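Local coordinates for putative nitrate transport protein (Thermoplasma volcanium, PDB 3MST) that is of unknown function but probably binds a small solute, perhaps nitrate or a related anion, for a transport system, at residues 80-85 and 136-141; 27-32 and 210-215. All coordinates share one frame; numbering follows the deposited sequence.

Contact 1 (80-85 and 136-141); sequences MYSILG and VGNEIS
N138 lays its amide alongside the start of strand 81-85 and is met there by S82, whose hydroxyl donates to N138 OD1, with S82 OG 2.7 Å from that oxygen. The hydroxyl does not come in flat: it sits tilted 35° from the plane of the amide. Both side chains lean back beside their own backbone nitrogens, N138 with chi1 at -66° and S82 at -83°, and this brings OG and OD1 together across the gap. At the other end of the amide, N138 ND2 donates to water 1, which lies 2.8 Å from Y81 O. The backbone N138 N donates to M80 O, so the residue is held through both backbone and side chain.

The backbones form an antiparallel ladder between 81-85 and the end of 133-137, neighbours in the five-stranded mixed sheet of one lobe. S82 and V136 are its hydrogen-bonded pair, with S82 N to V136 O at 2.8 Å and V136 N to S82 O at 3.0 Å. Y81 and G137 follow as a non-hydrogen-bonded pair. Y81 sets off away from the other strand and its side chain packs on L100, A101 and N104 of helix 100-112, yet the ring edge borders the peptide, with CD1 3.7 Å from G137 N.

On the sheet face that carries S82 and V136, L84 reaches across V136 at about a right angle, its CD1 4.0 Å from V136 CG2. Both its methyls, CD1 and CD2, face S141 CB, each 4.0 Å away, and helix 121-129 packs against L84 and V136 as well.

Where the regular ladder ends, side-chain and water-mediated bonds add to the backbone ones: the buried amide of N138 has partners at both its oxygen and its nitrogen, which probably restricts its rotation, while I140 N to G137 O closes the turn.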
HETATM    1  N   MSE A  80       6.169  -2.174   2.931  1.00 10.15           N
HETATM    2  CA  MSE A  80       6.522  -1.835   1.540  1.00  9.89           C
HETATM    3  C   MSE A  80       7.730  -0.915   1.416  1.00  8.33           C
HETATM    4  O   MSE A  80       8.254  -0.759   0.312  1.00 10.03           O
HETATM    5  CB  MSE A  80       5.342  -1.104   0.891  1.00 11.99           C
HETATM    6  CG  MSE A  80       4.084  -1.887   0.854  1.00 12.22           C
HETATM    7 SE   MSE A  80       2.567  -0.948   0.180  0.75 11.90          SE
HETATM    8  CE  MSE A  80       2.097   0.087   1.712  1.00 14.19           C
ATOM      9  N   TYR A  81       8.135  -0.281   2.521  1.00  8.64           N
ATOM     10  CA  TYR A  81       9.139   0.798   2.482  1.00  9.27           C
ATOM     11  C   TYR A  81      10.322   0.528   3.406  1.00  9.46           C
ATOM     12  O   TYR A  81      10.189  -0.142   4.454  1.00  9.39           O
ATOM     13  CB  TYR A  81       8.480   2.132   2.912  1.00  9.10           C
ATOM     14  CG  TYR A  81       7.373   2.555   1.972  1.00  9.25           C
ATOM     15  CD1 TYR A  81       7.655   2.999   0.692  1.00  9.88           C
ATOM     16  CD2 TYR A  81       6.042   2.424   2.314  1.00  9.53           C
ATOM     17  CE1 TYR A  81       6.660   3.317  -0.204  1.00  9.16           C
ATOM     18  CE2 TYR A  81       5.046   2.757   1.418  1.00 10.76           C
ATOM     19  CZ  TYR A  81       5.344   3.186   0.181  1.00 10.76           C
ATOM     20  OH  TYR A  81       4.317   3.469  -0.688  1.00 12.94           O
ATOM     21  N   SER A  82      11.475   1.104   3.021  1.00  9.23           N
ATOM     22  CA  SER A  82      12.699   0.996   3.754  1.00 10.62           C
ATOM     23  C   SER A  82      13.256   2.390   4.037  1.00  9.22           C
ATOM     24  O   SER A  82      13.109   3.300   3.213  1.00 10.23           O
ATOM     25  CB  SER A  82      13.756   0.274   2.935  1.00 11.65           C
ATOM     26  OG  SER A  82      13.595  -1.144   3.045  1.00 13.57           O
ATOM     27  N   ILE A  83      13.816   2.549   5.224  1.00 10.39           N
ATOM     28  CA  ILE A  83      14.526   3.753   5.619  1.00  9.72           C
ATOM     29  C   ILE A  83      16.025   3.493   5.427  1.00 10.79           C
ATOM     30  O   ILE A  83      16.584   2.531   5.941  1.00 13.44           O
ATOM     31  CB  ILE A  83      14.208   4.113   7.076  1.00 11.94           C
ATOM     32  CG1 ILE A  83      12.706   4.311   7.298  1.00 12.43           C
ATOM     33  CG2 ILE A  83      15.037   5.358   7.536  1.00 12.45           C
ATOM     34  CD1 ILE A  83      12.311   4.261   8.814  1.00 12.88           C
ATOM     35  N   LEU A  84      16.665   4.380   4.691  1.00 10.77           N
ATOM     36  CA  LEU A  84      18.085   4.365   4.400  1.00 12.09           C
ATOM     37  C   LEU A  84      18.760   5.480   5.180  1.00 12.65           C
ATOM     38  O   LEU A  84      18.188   6.526   5.415  1.00 11.73           O
ATOM     39  CB  LEU A  84      18.333   4.601   2.928  1.00 12.21           C
ATOM     40  CG  LEU A  84      17.465   3.807   1.942  1.00 14.75           C
ATOM     41  CD1 LEU A  84      17.919   4.113   0.494  1.00 13.52           C
ATOM     42  CD2 LEU A  84      17.519   2.289   2.232  1.00 14.47           C
ATOM     43  N   GLY A  85      20.006   5.274   5.557  1.00 13.14           N
ATOM     44  CA  GLY A  85      20.783   6.353   6.096  1.00 14.20           C
ATOM     45  C   GLY A  85      20.493   6.746   7.524  1.00 14.54           C
ATOM     46  O   GLY A  85      19.969   5.949   8.342  1.00 16.35           O
ATOM     47  N   VAL A 136      12.181   4.910   0.865  1.00  9.39           N
ATOM     48  CA  VAL A 136      11.970   4.429  -0.495  1.00 10.12           C
ATOM     49  C   VAL A 136      11.210   3.120  -0.462  1.00  9.63           C
ATOM     50  O   VAL A 136      11.215   2.396   0.530  1.00  9.59           O
ATOM     51  CB  VAL A 136      13.337   4.214  -1.255  1.00  9.75           C
ATOM     52  CG1 VAL A 136      14.105   5.523  -1.336  1.00 11.22           C
ATOM     53  CG2 VAL A 136      14.171   3.140  -0.570  1.00 10.53           C
ATOM     54  N   GLY A 137      10.572   2.781  -1.559  1.00  8.91           N
ATOM     55  CA  GLY A 137      10.023   1.435  -1.677  1.00  9.96           C
ATOM     56  C   GLY A 137      11.129   0.402  -1.633  1.00 11.30           C
ATOM     57  O   GLY A 137      12.241   0.619  -2.103  1.00 10.25           O
ATOM     58  N   ASN A 138      10.801  -0.801  -1.182  1.00  9.92           N
ATOM     59  CA  ASN A 138      11.784  -1.864  -1.043  1.00 11.16           C
ATOM     60  C   ASN A 138      12.365  -2.286  -2.399  1.00 10.75           C
ATOM     61  O   ASN A 138      13.446  -2.817  -2.438  1.00 12.65           O
ATOM     62  CB  ASN A 138      11.178  -3.078  -0.351  1.00 12.14           C
ATOM     63  CG  ASN A 138      10.806  -2.809   1.075  1.00 12.00           C
ATOM     64  OD1 ASN A 138      11.348  -1.891   1.697  1.00 14.35           O
ATOM     65  ND2 ASN A 138       9.896  -3.618   1.609  1.00 11.57           N
ATOM     66  N   GLU A 139      11.658  -2.006  -3.485  1.00  9.88           N
ATOM     67  CA  GLU A 139      12.175  -2.303  -4.829  1.00 10.92           C
ATOM     68  C   GLU A 139      13.352  -1.413  -5.211  1.00 11.86           C
ATOM     69  O   GLU A 139      14.178  -1.791  -6.066  1.00 14.95           O
ATOM     70  CB  GLU A 139      11.096  -2.241  -5.906  1.00 13.40           C
ATOM     71  CG  GLU A 139      10.572  -0.855  -6.349  1.00 13.97           C
ATOM     72  CD  GLU A 139       9.665  -0.146  -5.349  1.00 15.41           C
ATOM     73  OE1 GLU A 139       9.307  -0.718  -4.294  1.00 14.03           O
ATOM     74  OE2 GLU A 139       9.298   1.018  -5.657  1.00 18.16           O
ATOM     75  N   ILE A 140      13.491  -0.278  -4.540  1.00 11.05           N
ATOM     76  CA  ILE A 140      14.624   0.645  -4.723  1.00 11.07           C
ATOM     77  C   ILE A 140      15.829   0.203  -3.948  1.00 10.70           C
ATOM     78  O   ILE A 140      16.956   0.151  -4.476  1.00 13.17           O
ATOM     79  CB  ILE A 140      14.186   2.113  -4.379  1.00 11.05           C
ATOM     80  CG1 ILE A 140      13.031   2.552  -5.279  1.00 13.18           C
ATOM     81  CG2 ILE A 140      15.395   3.030  -4.389  1.00 12.04           C
ATOM     82  CD1 ILE A 140      13.297   2.525  -6.764  1.00 17.21           C
ATOM     83  N   SER A 141      15.654  -0.096  -2.678  1.00 11.60           N
ATOM     84  CA  SER A 141      16.723  -0.539  -1.810  1.00 12.10           C
ATOM     85  C   SER A 141      16.105  -1.142  -0.558  1.00 13.68           C
ATOM     86  O   SER A 141      15.109  -0.626  -0.043  1.00 13.97           O
ATOM     87  CB  SER A 141      17.683   0.625  -1.437  1.00 13.83           C
ATOM     88  OG  SER A 141      18.819   0.162  -0.727  1.00 18.42           O
TER
HETATM   89  O   HOH W   1      10.276  -2.903   4.513  1.00 13.25           O

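Contact 2 (27-32 and 210-215); sequences SGPVSF and GIYGHE. Unlike the reference sequence in segment 27-32: S27 (reference Ala).
H214 and P29 make the polar link between these two loops. The imidazole NE2 donates to P29 O over 2.8 Å in a nearly straight bond, 170° at the hydrogen. The oxygen lies in the plane of the imidazole ring, but the ring nitrogen stands above the plane of the P29 carbonyl. F32 N reaches the same oxygen from the opposite face of that plane, so two N-H groups grip it.

Aromatic contacts come next. F32 turns its edge to the face of Y212 in an offset edge-to-face pair, the planes at 75° and the ring centroids 5.6 Å apart. The closest approach is F32 CE2 to Y212 OH, 3.5 Å.

In the fold, segment 27-32 is the turn that runs from strand 22-24 through a 3-10 segment into helix 32-36. The loop 210-215 links helix 202-208 to strand 215-217. Both strands belong to the six-stranded mixed sheet, in which 215-217 is an outermost strand. Two lobes, each a mixed sheet flanked by helices, are consistent with a periplasmic-binding-protein-like fold.

Apolar packing supplies the rest. P29 sets CB over a face of the Y212 ring as a CH-pi contact, 4.2 Å from the centroid, while P29 CG lies 3.6 Å from Y212 CE1. Y212 CG stands beside its own backbone N (chi1 -66°), which sends the ring toward the proline. M205 of helix 202-208 touches both F32 and Y212; H214 packs against Y175 and I179 of helix 169-184.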
ATOM      1  N   SER A  27       0.328  -1.732  -9.843  1.00 12.24           N
ATOM      2  CA  SER A  27       1.687  -1.522  -9.389  1.00 14.16           C
ATOM      3  C   SER A  27       1.816  -1.308  -7.880  1.00 13.50           C
ATOM      4  O   SER A  27       2.927  -1.217  -7.352  1.00 14.96           O
ATOM      5  CB  SER A  27       2.322  -0.372 -10.095  1.00 16.18           C
ATOM      6  OG  SER A  27       1.651   0.822  -9.831  1.00 20.58           O
ATOM      7  N   GLY A  28       0.686  -1.232  -7.174  1.00 11.22           N
ATOM      8  CA  GLY A  28       0.699  -1.066  -5.735  1.00 12.06           C
ATOM      9  C   GLY A  28       0.626  -2.421  -5.080  1.00  9.93           C
ATOM     10  O   GLY A  28      -0.249  -3.213  -5.452  1.00  9.76           O
ATOM     11  N   PRO A  29       1.462  -2.692  -4.062  1.00  9.34           N
ATOM     12  CA  PRO A  29       1.405  -3.998  -3.367  1.00  8.67           C
ATOM     13  C   PRO A  29       0.054  -4.347  -2.765  1.00  8.82           C
ATOM     14  O   PRO A  29      -0.244  -5.532  -2.557  1.00  9.45           O
ATOM     15  CB  PRO A  29       2.492  -3.886  -2.308  1.00  9.86           C
ATOM     16  CG  PRO A  29       3.495  -2.925  -2.952  1.00 11.19           C
ATOM     17  CD  PRO A  29       2.641  -1.899  -3.630  1.00 10.47           C
ATOM     18  N   VAL A  30      -0.800  -3.355  -2.512  1.00  9.58           N
ATOM     19  CA  VAL A  30      -2.143  -3.672  -2.017  1.00  9.60           C
ATOM     20  C   VAL A  30      -2.900  -4.592  -2.971  1.00  9.26           C
ATOM     21  O   VAL A  30      -3.739  -5.356  -2.544  1.00  9.16           O
ATOM     22  CB  VAL A  30      -2.986  -2.397  -1.727  1.00 10.68           C
ATOM     23  CG1 VAL A  30      -3.390  -1.679  -3.045  1.00 12.33           C
ATOM     24  CG2 VAL A  30      -4.233  -2.736  -0.904  1.00 11.89           C
ATOM     25  N   SER A  31      -2.604  -4.520  -4.280  1.00  9.03           N
ATOM     26  CA  SER A  31      -3.272  -5.371  -5.259  1.00  9.39           C
ATOM     27  C   SER A  31      -2.793  -6.806  -5.325  1.00  8.66           C
ATOM     28  O   SER A  31      -3.494  -7.645  -5.896  1.00 10.10           O
ATOM     29  CB  SER A  31      -3.126  -4.775  -6.655  1.00  9.92           C
ATOM     30  OG  SER A  31      -1.806  -4.871  -7.154  1.00 10.29           O
ATOM     31  N   PHE A  32      -1.604  -7.086  -4.799  1.00  9.19           N
ATOM     32  CA  PHE A  32      -0.928  -8.317  -5.166  1.00  8.94           C
ATOM     33  C   PHE A  32      -1.712  -9.564  -4.762  1.00  9.63           C
ATOM     34  O   PHE A  32      -1.735 -10.520  -5.555  1.00  9.38           O
ATOM     35  CB  PHE A  32       0.484  -8.356  -4.626  1.00  9.86           C
ATOM     36  CG  PHE A  32       1.423  -7.293  -5.219  1.00  8.59           C
ATOM     37  CD1 PHE A  32       1.049  -6.465  -6.266  1.00  9.67           C
ATOM     38  CD2 PHE A  32       2.671  -7.183  -4.657  1.00 10.02           C
ATOM     39  CE1 PHE A  32       1.980  -5.510  -6.755  1.00 10.13           C
ATOM     40  CE2 PHE A  32       3.601  -6.257  -5.106  1.00 10.02           C
ATOM     41  CZ  PHE A  32       3.243  -5.411  -6.148  1.00  9.80           C
ATOM     42  N   GLY A 210       8.799 -11.519  -0.105  1.00 13.19           N
ATOM     43  CA  GLY A 210       8.612 -12.010   1.258  1.00 13.19           C
ATOM     44  C   GLY A 210       8.557 -10.970   2.359  1.00 11.84           C
ATOM     45  O   GLY A 210       8.200 -11.255   3.505  1.00 14.49           O
ATOM     46  N   ILE A 211       8.970  -9.740   2.025  1.00 11.83           N
ATOM     47  CA  ILE A 211       9.004  -8.670   3.023  1.00 12.41           C
ATOM     48  C   ILE A 211       7.601  -8.144   3.307  1.00  9.78           C
ATOM     49  O   ILE A 211       7.318  -7.682   4.393  1.00 12.20           O
ATOM     50  CB  ILE A 211       9.946  -7.513   2.598  1.00 11.53           C
ATOM     51  CG1 ILE A 211      11.372  -8.031   2.291  1.00 13.18           C
ATOM     52  CG2 ILE A 211       9.962  -6.405   3.671  1.00 14.01           C
ATOM     53  CD1 ILE A 211      12.279  -7.007   1.602  1.00 14.75           C
ATOM     54  N   TYR A 212       6.725  -8.140   2.317  1.00 10.26           N
ATOM     55  CA  TYR A 212       5.435  -7.445   2.466  1.00 10.78           C
ATOM     56  C   TYR A 212       4.635  -7.852   3.666  1.00 10.46           C
ATOM     57  O   TYR A 212       4.112  -7.012   4.395  1.00 10.45           O
ATOM     58  CB  TYR A 212       4.605  -7.633   1.203  1.00 10.40           C
ATOM     59  CG  TYR A 212       5.148  -6.972  -0.053  1.00  9.98           C
ATOM     60  CD1 TYR A 212       5.430  -5.611  -0.102  1.00 10.83           C
ATOM     61  CD2 TYR A 212       5.379  -7.739  -1.187  1.00 10.86           C
ATOM     62  CE1 TYR A 212       5.911  -5.001  -1.272  1.00 11.54           C
ATOM     63  CE2 TYR A 212       5.855  -7.151  -2.344  1.00 11.02           C
ATOM     64  CZ  TYR A 212       6.106  -5.778  -2.408  1.00 11.71           C
ATOM     65  OH  TYR A 212       6.590  -5.227  -3.566  1.00 12.86           O
ATOM     66  N   GLY A 213       4.472  -9.161   3.877  1.00 11.35           N
ATOM     67  CA  GLY A 213       3.731  -9.606   5.033  1.00 11.40           C
ATOM     68  C   GLY A 213       2.323  -9.053   5.163  1.00 10.88           C
ATOM     69  O   GLY A 213       1.914  -8.657   6.248  1.00 13.93           O
ATOM     70  N   HIS A 214       1.591  -9.014   4.051  1.00  9.64           N
ATOM     71  CA  HIS A 214       0.224  -8.493   4.051  1.00 10.40           C
ATOM     72  C   HIS A 214      -0.607  -9.056   5.186  1.00 11.27           C
ATOM     73  O   HIS A 214      -0.626 -10.278   5.401  1.00 11.45           O
ATOM     74  CB  HIS A 214      -0.532  -8.849   2.756  1.00 10.44           C
ATOM     75  CG  HIS A 214       0.004  -8.236   1.492  1.00  9.42           C
ATOM     76  ND1 HIS A 214       1.184  -8.659   0.896  1.00 10.59           N
ATOM     77  CD2 HIS A 214      -0.534  -7.308   0.672  1.00  9.15           C
ATOM     78  CE1 HIS A 214       1.349  -7.977  -0.223  1.00 10.15           C
ATOM     79  NE2 HIS A 214       0.326  -7.144  -0.377  1.00  9.35           N
ATOM     80  N   GLU A 215      -1.326  -8.206   5.892  1.00 11.23           N
ATOM     81  CA  GLU A 215      -2.259  -8.634   6.925  1.00 10.98           C
ATOM     82  C   GLU A 215      -3.493  -7.735   6.937  1.00 11.33           C
ATOM     83  O   GLU A 215      -3.388  -6.509   7.067  1.00 11.49           O
ATOM     84  CB  GLU A 215      -1.576  -8.591   8.271  1.00 13.38           C
ATOM     85  CG  GLU A 215      -2.403  -9.124   9.402  1.00 20.16           C
ATOM     86  CD  GLU A 215      -1.771  -8.821  10.736  1.00 27.54           C
ATOM     87  OE1 GLU A 215      -1.953  -7.675  11.252  1.00 28.50           O
ATOM     88  OE2 GLU A 215      -1.076  -9.735  11.260  1.00 37.00           O
TER

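How the contacts relate
Contact 1 belongs to the five-stranded sheet of one lobe and contact 2 to loops at the ends of strands 22-24 and 215-217 in the six-stranded sheet of the other; their centres are 14 Å apart. Along the chain, contact 1 is nested inside the loop closed by contact 2. The two meet by packing: SE of M80, a selenomethionine, lies 3.8 Å from P29 CG, and N138 ND2 lies 3.5 Å from I211 CG2. Bound acetate, probably from the crystallisation liquor, lies about 3 Å from the P29 side chain and about 4 Å from G137 (nearest atoms). This is consistent with a pocket between the lobes, although the natural ligand is not established.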